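Local coordinates for protein fructosyl amine: oxygen oxidoreductase (Aspergillus fumigatus, PDB 3DJE) that oxidises fructosyl amino acids with FAD as cofactor and so removes the sugar from these glycated compounds, as a deglycating fructosamine oxidase, at residues T34-Y39 against A200-G205; V188-I191 against D196-G199; L215-G218 against Q223-D226. One frame throughout, in Å; residues are numbered along the deposited sequence.

Contact 1 (T34-Y39 against A200-G205); sequences TVLDPY and AVTADG. Unlike the reference sequence in segment 200-205: Ala203 (reference Gly). With FAD (flavin-adenine dinucleotide), chain C.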
loop_
_atom_site.group_PDB
_atom_site.type_symbol
_atom_site.label_atom_id
_atom_site.label_comp_id
_atom_site.label_asym_id
_atom_site.label_seq_id
_atom_site.Cartn_x
_atom_site.Cartn_y
_atom_site.Cartn_z
ATOM N N THR A 34 7.489 18.488 -11.840
ATOM C CA THR A 34 6.507 17.892 -12.741
ATOM C C THR A 34 6.295 16.437 -12.352
ATOM O O THR A 34 7.260 15.715 -12.086
ATOM C CB THR A 34 6.974 17.970 -14.213
ATOM O OG1 THR A 34 7.175 19.344 -14.574
ATOM C CG2 THR A 34 5.929 17.389 -15.152
ATOM N N VAL A 35 5.036 16.015 -12.316
ATOM C CA VAL A 35 4.707 14.621 -12.016
ATOM C C VAL A 35 4.008 14.003 -13.220
ATOM O O VAL A 35 3.058 14.597 -13.759
ATOM C CB VAL A 35 3.787 14.495 -10.766
ATOM C CG1 VAL A 35 3.587 13.011 -10.387
ATOM C CG2 VAL A 35 4.369 15.253 -9.566
ATOM N N LEU A 36 4.453 12.801 -13.595
ATOM C CA LEU A 36 3.904 12.068 -14.751
ATOM C C LEU A 36 3.206 10.788 -14.319
ATOM O O LEU A 36 3.775 9.988 -13.582
ATOM C CB LEU A 36 5.042 11.675 -15.713
ATOM C CG LEU A 36 5.911 12.795 -16.286
ATOM C CD1 LEU A 36 7.086 12.178 -17.054
ATOM C CD2 LEU A 36 5.100 13.720 -17.180
ATOM N N ASP A 37 1.997 10.566 -14.818
ATOM C CA ASP A 37 1.278 9.311 -14.514
ATOM C C ASP A 37 0.327 8.976 -15.673
ATOM O O ASP A 37 -0.321 9.871 -16.188
ATOM C CB ASP A 37 0.499 9.492 -13.203
ATOM C CG ASP A 37 0.076 8.177 -12.565
ATOM O OD1 ASP A 37 -0.764 7.461 -13.155
ATOM O OD2 ASP A 37 0.580 7.856 -11.467
ATOM N N PRO A 38 0.243 7.687 -16.080
ATOM C CA PRO A 38 -0.620 7.273 -17.189
ATOM C C PRO A 38 -2.122 7.323 -16.877
ATOM O O PRO A 38 -2.940 7.185 -17.799
ATOM C CB PRO A 38 -0.179 5.824 -17.463
ATOM C CG PRO A 38 0.384 5.338 -16.193
ATOM C CD PRO A 38 1.011 6.559 -15.534
ATOM N N TYR A 39 -2.475 7.532 -15.609
ATOM C CA TYR A 39 -3.881 7.664 -15.204
ATOM C C TYR A 39 -4.153 9.028 -14.555
ATOM O O TYR A 39 -3.266 9.589 -13.918
ATOM C CB TYR A 39 -4.272 6.553 -14.223
ATOM C CG TYR A 39 -4.289 5.165 -14.815
ATOM C CD1 TYR A 39 -5.494 4.559 -15.175
ATOM C CD2 TYR A 39 -3.108 4.450 -15.005
ATOM C CE1 TYR A 39 -5.516 3.272 -15.727
ATOM C CE2 TYR A 39 -3.117 3.160 -15.575
ATOM C CZ TYR A 39 -4.329 2.587 -15.922
ATOM O OH TYR A 39 -4.353 1.313 -16.465
ATOM N N ALA A 200 12.825 11.629 -18.459
ATOM C CA ALA A 200 11.975 10.556 -19.004
ATOM C C ALA A 200 11.363 10.934 -20.338
ATOM O O ALA A 200 11.240 12.114 -20.669
ATOM C CB ALA A 200 10.849 10.221 -18.029
ATOM N N VAL A 201 10.957 9.917 -21.084
ATOM C CA VAL A 201 10.200 10.139 -22.323
ATOM C C VAL A 201 8.818 9.538 -22.129
ATOM O O VAL A 201 8.704 8.400 -21.659
ATOM C CB VAL A 201 10.873 9.461 -23.524
ATOM C CG1 VAL A 201 10.095 9.744 -24.812
ATOM C CG2 VAL A 201 12.326 9.919 -23.663
ATOM N N THR A 202 7.777 10.290 -22.508
ATOM C CA THR A 202 6.398 9.786 -22.409
ATOM C C THR A 202 5.897 9.241 -23.753
ATOM O O THR A 202 6.510 9.510 -24.796
ATOM C CB THR A 202 5.430 10.836 -21.830
ATOM O OG1 THR A 202 5.606 12.081 -22.518
ATOM C CG2 THR A 202 5.734 11.060 -20.342
ATOM N N ALA A 203 4.802 8.483 -23.712
ATOM C CA ALA A 203 4.295 7.756 -24.885
ATOM C C ALA A 203 3.805 8.659 -26.020
ATOM O O ALA A 203 3.624 8.173 -27.153
ATOM C CB ALA A 203 3.181 6.820 -24.473
ATOM N N ASP A 204 3.528 9.931 -25.710
ATOM C CA ASP A 204 3.214 10.946 -26.738
ATOM C C ASP A 204 4.464 11.450 -27.470
ATOM O O ASP A 204 4.382 12.339 -28.334
ATOM C CB ASP A 204 2.438 12.134 -26.145
ATOM C CG ASP A 204 3.200 12.860 -25.064
ATOM O OD1 ASP A 204 4.231 12.312 -24.582
ATOM O OD2 ASP A 204 2.784 13.996 -24.689
ATOM N N GLY A 205 5.618 10.875 -27.137
ATOM C CA GLY A 205 6.876 11.312 -27.722
ATOM C C GLY A 205 7.261 12.703 -27.255
ATOM O O GLY A 205 7.590 13.591 -28.074
HETATM P PA FAD C . 1.176 3.335 -6.050
HETATM O O1A FAD C . 0.389 4.162 -5.129
HETATM O O2A FAD C . 0.557 2.091 -6.602
HETATM O O5B FAD C . 1.615 4.328 -7.200
HETATM C C5B FAD C . 2.307 3.900 -8.376
HETATM C C4B FAD C . 2.005 4.935 -9.468
HETATM O O4B FAD C . 2.904 4.575 -10.533
HETATM C C3B FAD C . 0.567 4.695 -9.983
HETATM O O3B FAD C . -0.246 5.868 -9.816
HETATM C C2B FAD C . 0.812 4.371 -11.465
HETATM O O2B FAD C . -0.206 4.952 -12.339
HETATM C C1B FAD C . 2.234 4.953 -11.696
HETATM N N9A FAD C . 2.757 4.398 -12.982
HETATM C C8A FAD C . 2.642 3.143 -13.466
HETATM N N7A FAD C . 3.209 3.094 -14.690
HETATM C C5A FAD C . 3.677 4.318 -14.972
HETATM C C6A FAD C . 4.332 4.875 -16.076
HETATM N N6A FAD C . 4.603 4.114 -17.162
HETATM N N1A FAD C . 4.674 6.178 -16.037
HETATM C C2A FAD C . 4.400 6.941 -14.972
HETATM N N3A FAD C . 3.771 6.441 -13.903
HETATM C C4A FAD C . 3.403 5.138 -13.888
HETATM N N1 FAD C . -0.840 -0.014 3.183
HETATM C C2 FAD C . -1.130 0.487 4.450
HETATM O O2 FAD C . -0.376 1.279 5.019
HETATM N N3 FAD C . -2.300 0.072 5.087
HETATM C C4 FAD C . -3.175 -0.834 4.497
HETATM O O4 FAD C . -4.206 -1.176 5.090
HETATM C C4X FAD C . -2.860 -1.345 3.229
HETATM N N5 FAD C . -3.706 -2.267 2.615
HETATM C C5X FAD C . -3.476 -2.629 1.290
HETATM C C6 FAD C . -4.443 -3.382 0.630
HETATM C C7 FAD C . -4.270 -3.722 -0.706
HETATM C C7M FAD C . -5.357 -4.574 -1.376
HETATM C C8 FAD C . -3.140 -3.289 -1.399
HETATM C C8M FAD C . -2.990 -3.604 -2.906
HETATM C C9 FAD C . -2.179 -2.516 -0.733
HETATM C C9A FAD C . -2.348 -2.171 0.614
HETATM N N10 FAD C . -1.393 -1.408 1.314
HETATM C C10 FAD C . -1.697 -0.926 2.587
HETATM C "C1'" FAD C . -0.091 -1.099 0.708
HETATM C "C2'" FAD C . -0.131 0.287 0.063
HETATM O "O2'" FAD C . -1.380 0.463 -0.641
HETATM C "C3'" FAD C . 1.047 0.429 -0.895
HETATM O "O3'" FAD C . 2.249 -0.023 -0.236
HETATM C "C4'" FAD C . 1.272 1.882 -1.325
HETATM O "O4'" FAD C . 0.051 2.521 -1.694
HETATM C "C5'" FAD C . 2.229 1.900 -2.523
HETATM O "O5'" FAD C . 2.498 3.259 -2.906
HETATM P P FAD C . 3.412 3.567 -4.187
HETATM O O1P FAD C . 4.702 2.828 -4.051
HETATM O O2P FAD C . 3.400 5.036 -4.341
HETATM O O3P FAD C . 2.607 2.934 -5.426
#
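Leu36 and Thr202 are the pair whose CA atoms come nearest between segments 34-39 and 200-205, yet these stand 8.4 Å apart and no hydrogen bond crosses the gap, so the two strands meet through side chains alone. Leu36 holds CG anti to its carbonyl carbon (chi1 -58°), which sends its branched end at the other strand. CD1 does most of the touching, lying 3.7 Å from Thr202 CG2, with Leu36 CD2 rather farther from the same methyl; the two side chains cross at about a right angle. Leu36 CD1 also brushes Ala200 CB at 4.4 Å. Thr202 turns only its methyl to the leucine. Its OG1, between the backbone N and the carbonyl carbon (chi1 49°), is hydrogen-bonded to Trp208 NE1, on the next strand of the small antiparallel sheet.

Strand 33-37 is the second strand of a Rossmann-type FAD-binding fold, paired with strands 9-12 and 177-180, and Leu36 is packed between that layer and the three-stranded sheet 187-209, touching Leu10, Val179 and Val187. One residue on, Asp37 does what the acid at the end of this strand does in many such folds: it takes both ribose hydroxyls of the adenosine half of FAD. FAD O2B donates to Asp37 OD1 at 2.7 Å, and FAD O3B donates to Asp37 OD2, also at 2.7 Å. Two backbone amides hold the carboxylate as well. Tyr39 N gives a 3.0 Å bond to Asp37 OD1, nearly straight at 162° and using the anti lone pair, which closes an Asx turn; Ala14 N bonds Asp37 OD2. Pro38, inside that turn, brings its CD to 3.2 Å from N3A of the adenine.

Contact 2 (V188-I191 against D196-G199); sequences VTLI and DVKG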
loop_
_atom_site.group_PDB
_atom_site.type_symbol
_atom_site.label_atom_id
_atom_site.label_comp_id
_atom_site.label_asym_id
_atom_site.label_seq_id
_atom_site.Cartn_x
_atom_site.Cartn_y
_atom_site.Cartn_z
ATOM N N VAL A 188 7.663 5.881 -21.057
ATOM C CA VAL A 188 8.045 4.686 -21.827
ATOM C C VAL A 188 9.501 4.285 -21.629
ATOM O O VAL A 188 9.864 3.126 -21.852
ATOM C CB VAL A 188 7.729 4.795 -23.342
ATOM C CG1 VAL A 188 6.210 4.966 -23.554
ATOM C CG2 VAL A 188 8.535 5.920 -23.996
ATOM N N THR A 189 10.328 5.256 -21.242
ATOM C CA THR A 189 11.713 4.986 -20.838
ATOM C C THR A 189 12.255 6.163 -20.060
ATOM O O THR A 189 11.808 7.283 -20.246
ATOM C CB THR A 189 12.641 4.725 -22.059
ATOM O OG1 THR A 189 13.940 4.322 -21.597
ATOM C CG2 THR A 189 12.764 5.962 -22.953
ATOM N N LEU A 190 13.194 5.893 -19.156
ATOM C CA LEU A 190 14.008 6.982 -18.628
ATOM C C LEU A 190 15.019 7.379 -19.711
ATOM O O LEU A 190 15.271 6.609 -20.664
ATOM C CB LEU A 190 14.730 6.533 -17.341
ATOM C CG LEU A 190 13.806 6.068 -16.201
ATOM C CD1 LEU A 190 14.634 5.553 -15.019
ATOM C CD2 LEU A 190 12.861 7.192 -15.760
ATOM N N ILE A 191 15.562 8.582 -19.576
ATOM C CA ILE A 191 16.605 9.071 -20.479
ATOM C C ILE A 191 17.965 8.680 -19.922
ATOM O O ILE A 191 18.376 9.207 -18.904
ATOM C CB ILE A 191 16.555 10.606 -20.654
ATOM C CG1 ILE A 191 15.212 11.042 -21.260
ATOM C CG2 ILE A 191 17.722 11.099 -21.541
ATOM C CD1 ILE A 191 14.990 12.563 -21.184
ATOM N N ASP A 196 24.053 8.374 -16.615
ATOM C CA ASP A 196 23.148 9.013 -15.671
ATOM C C ASP A 196 21.740 8.986 -16.263
ATOM O O ASP A 196 21.565 8.708 -17.457
ATOM C CB ASP A 196 23.603 10.458 -15.433
ATOM C CG ASP A 196 22.939 11.110 -14.228
ATOM O OD1 ASP A 196 22.312 10.407 -13.426
ATOM O OD2 ASP A 196 23.077 12.346 -14.099
ATOM N N VAL A 197 20.751 9.237 -15.409
ATOM C CA VAL A 197 19.360 9.419 -15.842
ATOM C C VAL A 197 19.064 10.909 -15.899
ATOM O O VAL A 197 19.217 11.617 -14.894
ATOM C CB VAL A 197 18.380 8.719 -14.884
ATOM C CG1 VAL A 197 16.928 9.192 -15.163
ATOM C CG2 VAL A 197 18.520 7.201 -15.038
ATOM N N LYS A 198 18.638 11.372 -17.075
ATOM C CA LYS A 198 18.459 12.803 -17.348
ATOM C C LYS A 198 17.003 13.241 -17.403
ATOM O O LYS A 198 16.719 14.399 -17.705
ATOM C CB LYS A 198 19.157 13.208 -18.667
ATOM C CG LYS A 198 20.675 12.963 -18.709
ATOM C CD LYS A 198 21.414 13.559 -17.524
ATOM C CE LYS A 198 22.925 13.395 -17.701
ATOM N NZ LYS A 198 23.682 13.872 -16.498
ATOM N N GLY A 199 16.094 12.311 -17.109
ATOM C CA GLY A 199 14.642 12.567 -17.173
ATOM C C GLY A 199 13.919 11.366 -17.747
ATOM O O GLY A 199 14.345 10.217 -17.546
#
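Ile191 and Lys198 touch across a beta hairpin formed by strands 187-193 and 196-202, and their side chains cross at about a right angle. The short segments are far from flat against one another: their axes approach to 5.3 Å, but their directions differ by 116°, a strong twist away from the antiparallel ideal. Two backbone bonds hold them. Lys198 N donates to Ile191 O at 2.8 Å, in the carbonyl plane, while Ile191 N donates to Gly199 O at 2.9 Å from well above that carbonyl's plane, 52° out of it. The two bonds of Ile191 thus go to successive residues. Val197 CA adds a CA-H...O contact to Ile191 O at 3.2 Å.

Ile191 splits its side chain between these partners. CG2, anti to the backbone N, reaches Lys198 CB at 3.8 Å, whereas CG1, anti to the carbonyl carbon, carries CD1 to 3.8 Å from Gly199 C. Gly199 has no side chain to occupy that place, so the end of the isoleucine rests directly on the main chain. The buried Leu190, one residue earlier, brings its CB to 4.1 Å from Val197 CG1, and its side chain also packs on Phe224, next to the FAD site. Farther from the turn, Val188 and Thr189 both face Val201 in a classic beta bulge, which interrupts the regular pairing.

Beyond CB, the lysine chain leads away from Ile191. A bend at chi2 (-52°) followed by an extended run carries the ammonium group back along its own strand, where Lys198 NZ forms a 2.9 Å salt bridge with Asp196 OD2, meeting it on the anti side; Ser355 OG is hydrogen-bonded to the same carboxylate oxygen.

Contact 3 (L215-G218 against Q223-D226); sequences LCAG and QFLD. With FAD (flavin-adenine dinucleotide), chain C.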
loop_
_atom_site.group_PDB
_atom_site.type_symbol
_atom_site.label_atom_id
_atom_site.label_comp_id
_atom_site.label_asym_id
_atom_site.label_seq_id
_atom_site.Cartn_x
_atom_site.Cartn_y
_atom_site.Cartn_z
ATOM N N LEU A 215 11.879 8.093 -9.023
ATOM C CA LEU A 215 11.131 6.949 -9.521
ATOM C C LEU A 215 10.198 6.449 -8.414
ATOM O O LEU A 215 10.646 5.872 -7.424
ATOM C CB LEU A 215 12.088 5.870 -10.015
ATOM C CG LEU A 215 11.448 4.617 -10.624
ATOM C CD1 LEU A 215 10.512 5.004 -11.766
ATOM C CD2 LEU A 215 12.535 3.678 -11.105
ATOM N N CYS A 216 8.904 6.699 -8.613
ATOM C CA CYS A 216 7.868 6.386 -7.629
ATOM C C CYS A 216 6.709 5.656 -8.306
ATOM O O CYS A 216 5.542 5.947 -8.066
ATOM C CB CYS A 216 7.362 7.680 -6.982
ATOM S SG CYS A 216 8.608 8.527 -6.011
ATOM N N ALA A 217 7.044 4.691 -9.153
ATOM C CA ALA A 217 6.057 3.992 -9.963
ATOM C C ALA A 217 5.503 2.696 -9.337
ATOM O O ALA A 217 4.871 1.883 -10.030
ATOM C CB ALA A 217 6.648 3.732 -11.364
ATOM N N GLY A 218 5.746 2.504 -8.039
ATOM C CA GLY A 218 5.145 1.394 -7.315
ATOM C C GLY A 218 5.502 0.064 -7.932
ATOM O O GLY A 218 6.684 -0.197 -8.219
ATOM N N GLN A 223 10.074 -1.798 -14.406
ATOM C CA GLN A 223 10.038 -1.659 -15.866
ATOM C C GLN A 223 11.168 -0.740 -16.346
ATOM O O GLN A 223 11.701 -0.898 -17.447
ATOM C CB GLN A 223 8.696 -1.072 -16.295
ATOM C CG GLN A 223 8.509 -1.058 -17.808
ATOM C CD GLN A 223 7.269 -0.309 -18.219
ATOM O OE1 GLN A 223 6.184 -0.531 -17.673
ATOM N NE2 GLN A 223 7.418 0.582 -19.188
ATOM N N PHE A 224 11.529 0.224 -15.509
ATOM C CA PHE A 224 12.353 1.359 -15.935
ATOM C C PHE A 224 13.835 1.284 -15.632
ATOM O O PHE A 224 14.628 2.034 -16.210
ATOM C CB PHE A 224 11.782 2.634 -15.321
ATOM C CG PHE A 224 10.345 2.845 -15.668
ATOM C CD1 PHE A 224 9.985 3.205 -16.961
ATOM C CD2 PHE A 224 9.347 2.618 -14.726
ATOM C CE1 PHE A 224 8.646 3.377 -17.296
ATOM C CE2 PHE A 224 8.007 2.785 -15.052
ATOM C CZ PHE A 224 7.656 3.166 -16.326
ATOM N N LEU A 225 14.196 0.388 -14.713
ATOM C CA LEU A 225 15.526 0.326 -14.142
ATOM C C LEU A 225 15.820 -1.116 -13.752
ATOM O O LEU A 225 14.908 -1.843 -13.370
ATOM C CB LEU A 225 15.549 1.198 -12.864
ATOM C CG LEU A 225 16.841 1.441 -12.091
ATOM C CD1 LEU A 225 17.696 2.452 -12.812
ATOM C CD2 LEU A 225 16.534 1.942 -10.690
ATOM N N ASP A 226 17.094 -1.499 -13.800
ATOM C CA ASP A 226 17.527 -2.784 -13.260
ATOM C C ASP A 226 17.663 -2.710 -11.737
ATOM O O ASP A 226 18.642 -2.158 -11.228
ATOM C CB ASP A 226 18.867 -3.191 -13.889
ATOM C CG ASP A 226 19.328 -4.588 -13.466
ATOM O OD1 ASP A 226 18.639 -5.271 -12.676
ATOM O OD2 ASP A 226 20.411 -5.006 -13.934
HETATM P PA FAD C . 1.176 3.335 -6.050
HETATM O O1A FAD C . 0.389 4.162 -5.129
HETATM O O2A FAD C . 0.557 2.091 -6.602
HETATM O O5B FAD C . 1.615 4.328 -7.200
HETATM C C5B FAD C . 2.307 3.900 -8.376
HETATM C C4B FAD C . 2.005 4.935 -9.468
HETATM O O4B FAD C . 2.904 4.575 -10.533
HETATM C C3B FAD C . 0.567 4.695 -9.983
HETATM O O3B FAD C . -0.246 5.868 -9.816
HETATM C C2B FAD C . 0.812 4.371 -11.465
HETATM O O2B FAD C . -0.206 4.952 -12.339
HETATM C C1B FAD C . 2.234 4.953 -11.696
HETATM N N9A FAD C . 2.757 4.398 -12.982
HETATM C C8A FAD C . 2.642 3.143 -13.466
HETATM N N7A FAD C . 3.209 3.094 -14.690
HETATM C C5A FAD C . 3.677 4.318 -14.972
HETATM C C6A FAD C . 4.332 4.875 -16.076
HETATM N N6A FAD C . 4.603 4.114 -17.162
HETATM N N1A FAD C . 4.674 6.178 -16.037
HETATM C C2A FAD C . 4.400 6.941 -14.972
HETATM N N3A FAD C . 3.771 6.441 -13.903
HETATM C C4A FAD C . 3.403 5.138 -13.888
HETATM N N1 FAD C . -0.840 -0.014 3.183
HETATM C C2 FAD C . -1.130 0.487 4.450
HETATM O O2 FAD C . -0.376 1.279 5.019
HETATM N N3 FAD C . -2.300 0.072 5.087
HETATM C C4 FAD C . -3.175 -0.834 4.497
HETATM O O4 FAD C . -4.206 -1.176 5.090
HETATM C C4X FAD C . -2.860 -1.345 3.229
HETATM N N5 FAD C . -3.706 -2.267 2.615
HETATM C C5X FAD C . -3.476 -2.629 1.290
HETATM C C6 FAD C . -4.443 -3.382 0.630
HETATM C C7 FAD C . -4.270 -3.722 -0.706
HETATM C C7M FAD C . -5.357 -4.574 -1.376
HETATM C C8 FAD C . -3.140 -3.289 -1.399
HETATM C C8M FAD C . -2.990 -3.604 -2.906
HETATM C C9 FAD C . -2.179 -2.516 -0.733
HETATM C C9A FAD C . -2.348 -2.171 0.614
HETATM N N10 FAD C . -1.393 -1.408 1.314
HETATM C C10 FAD C . -1.697 -0.926 2.587
HETATM C "C1'" FAD C . -0.091 -1.099 0.708
HETATM C "C2'" FAD C . -0.131 0.287 0.063
HETATM O "O2'" FAD C . -1.380 0.463 -0.641
HETATM C "C3'" FAD C . 1.047 0.429 -0.895
HETATM O "O3'" FAD C . 2.249 -0.023 -0.236
HETATM C "C4'" FAD C . 1.272 1.882 -1.325
HETATM O "O4'" FAD C . 0.051 2.521 -1.694
HETATM C "C5'" FAD C . 2.229 1.900 -2.523
HETATM O "O5'" FAD C . 2.498 3.259 -2.906
HETATM P P FAD C . 3.412 3.567 -4.187
HETATM O O1P FAD C . 4.702 2.828 -4.051
HETATM O O2P FAD C . 3.400 5.036 -4.341
HETATM O O3P FAD C . 2.607 2.934 -5.426
#
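Leu215 extends CG opposite its backbone N (chi1 -178°), and Phe224 swings CG beside its own N (chi1 -56°), rotations that bring one leucine methyl, CD1, to the phenyl ring although the CA atoms of Leu215 and Phe224 stay 8.6 Å apart. The leucine divides its branches: CD1 lies 4.0 Å from Phe224 CD2, and CD2 reaches Leu225 CB at 4.3 Å. Further round the same ring, Ala217 CB touches Phe224 CE2 at 4.0 Å. Both methyls approach the phenyl obliquely, while CB of Gln223, the residue before it, lies over the centre of one face.

Strand 212-215 belongs to the parallel core of the Rossmann-type sheet, beside strand 356-360, and the loop that follows it turns past the cofactor before folding back as segment 223-226. Leu215 reaches Leu358 on the neighbouring strand, and Leu225 packs on Leu356 and Leu358, so the returning loop is laid on the sheet by aliphatic contacts. Val187 of the small antiparallel sheet also packs on Phe224.

FAD passes residues 216-218 and the rim of Phe224. Ala217 CA comes within 3.3 Å of the ribose oxygen O4B, and Gly218 CA, with no side chain in the way, lies 3.5 Å from the bridging oxygen O3P of the pyrophosphate. At the adenine, Phe224 CZ is 3.3 Å from FAD N6A, which sits at the edge of the phenyl and in its plane.

No hydrogen bond crosses between the two segments, so their mutual hold comes from hydrophobic packing. The edge-on meeting at N6A implies that Phe224 bounds the adenine pocket at the exocyclic amine by shape and van der Waals contact, without stacking its face on the amine.

How the contacts relate
All three contacts lie on the same side of the chain's centre, at the adenosine end of FAD. Contact 2 falls within the sequence interval spanned by contact 1; contact 3 follows both. Contacts 1 and 2 share strand 196-202, with centres 11 Å apart, so the hairpin of contact 2 continues directly into the strand laid against Leu36. The centres of contacts 2 and 3 are likewise about 11 Å apart, and the two touch. Contacts 1 and 3, 13 Å apart between centres, do not touch but both reach FAD: strands 33-37 and 212-215 of one sheet lead to it, and strand 187-193 packs against both, so the two sheets together probably enclose the adenosine part.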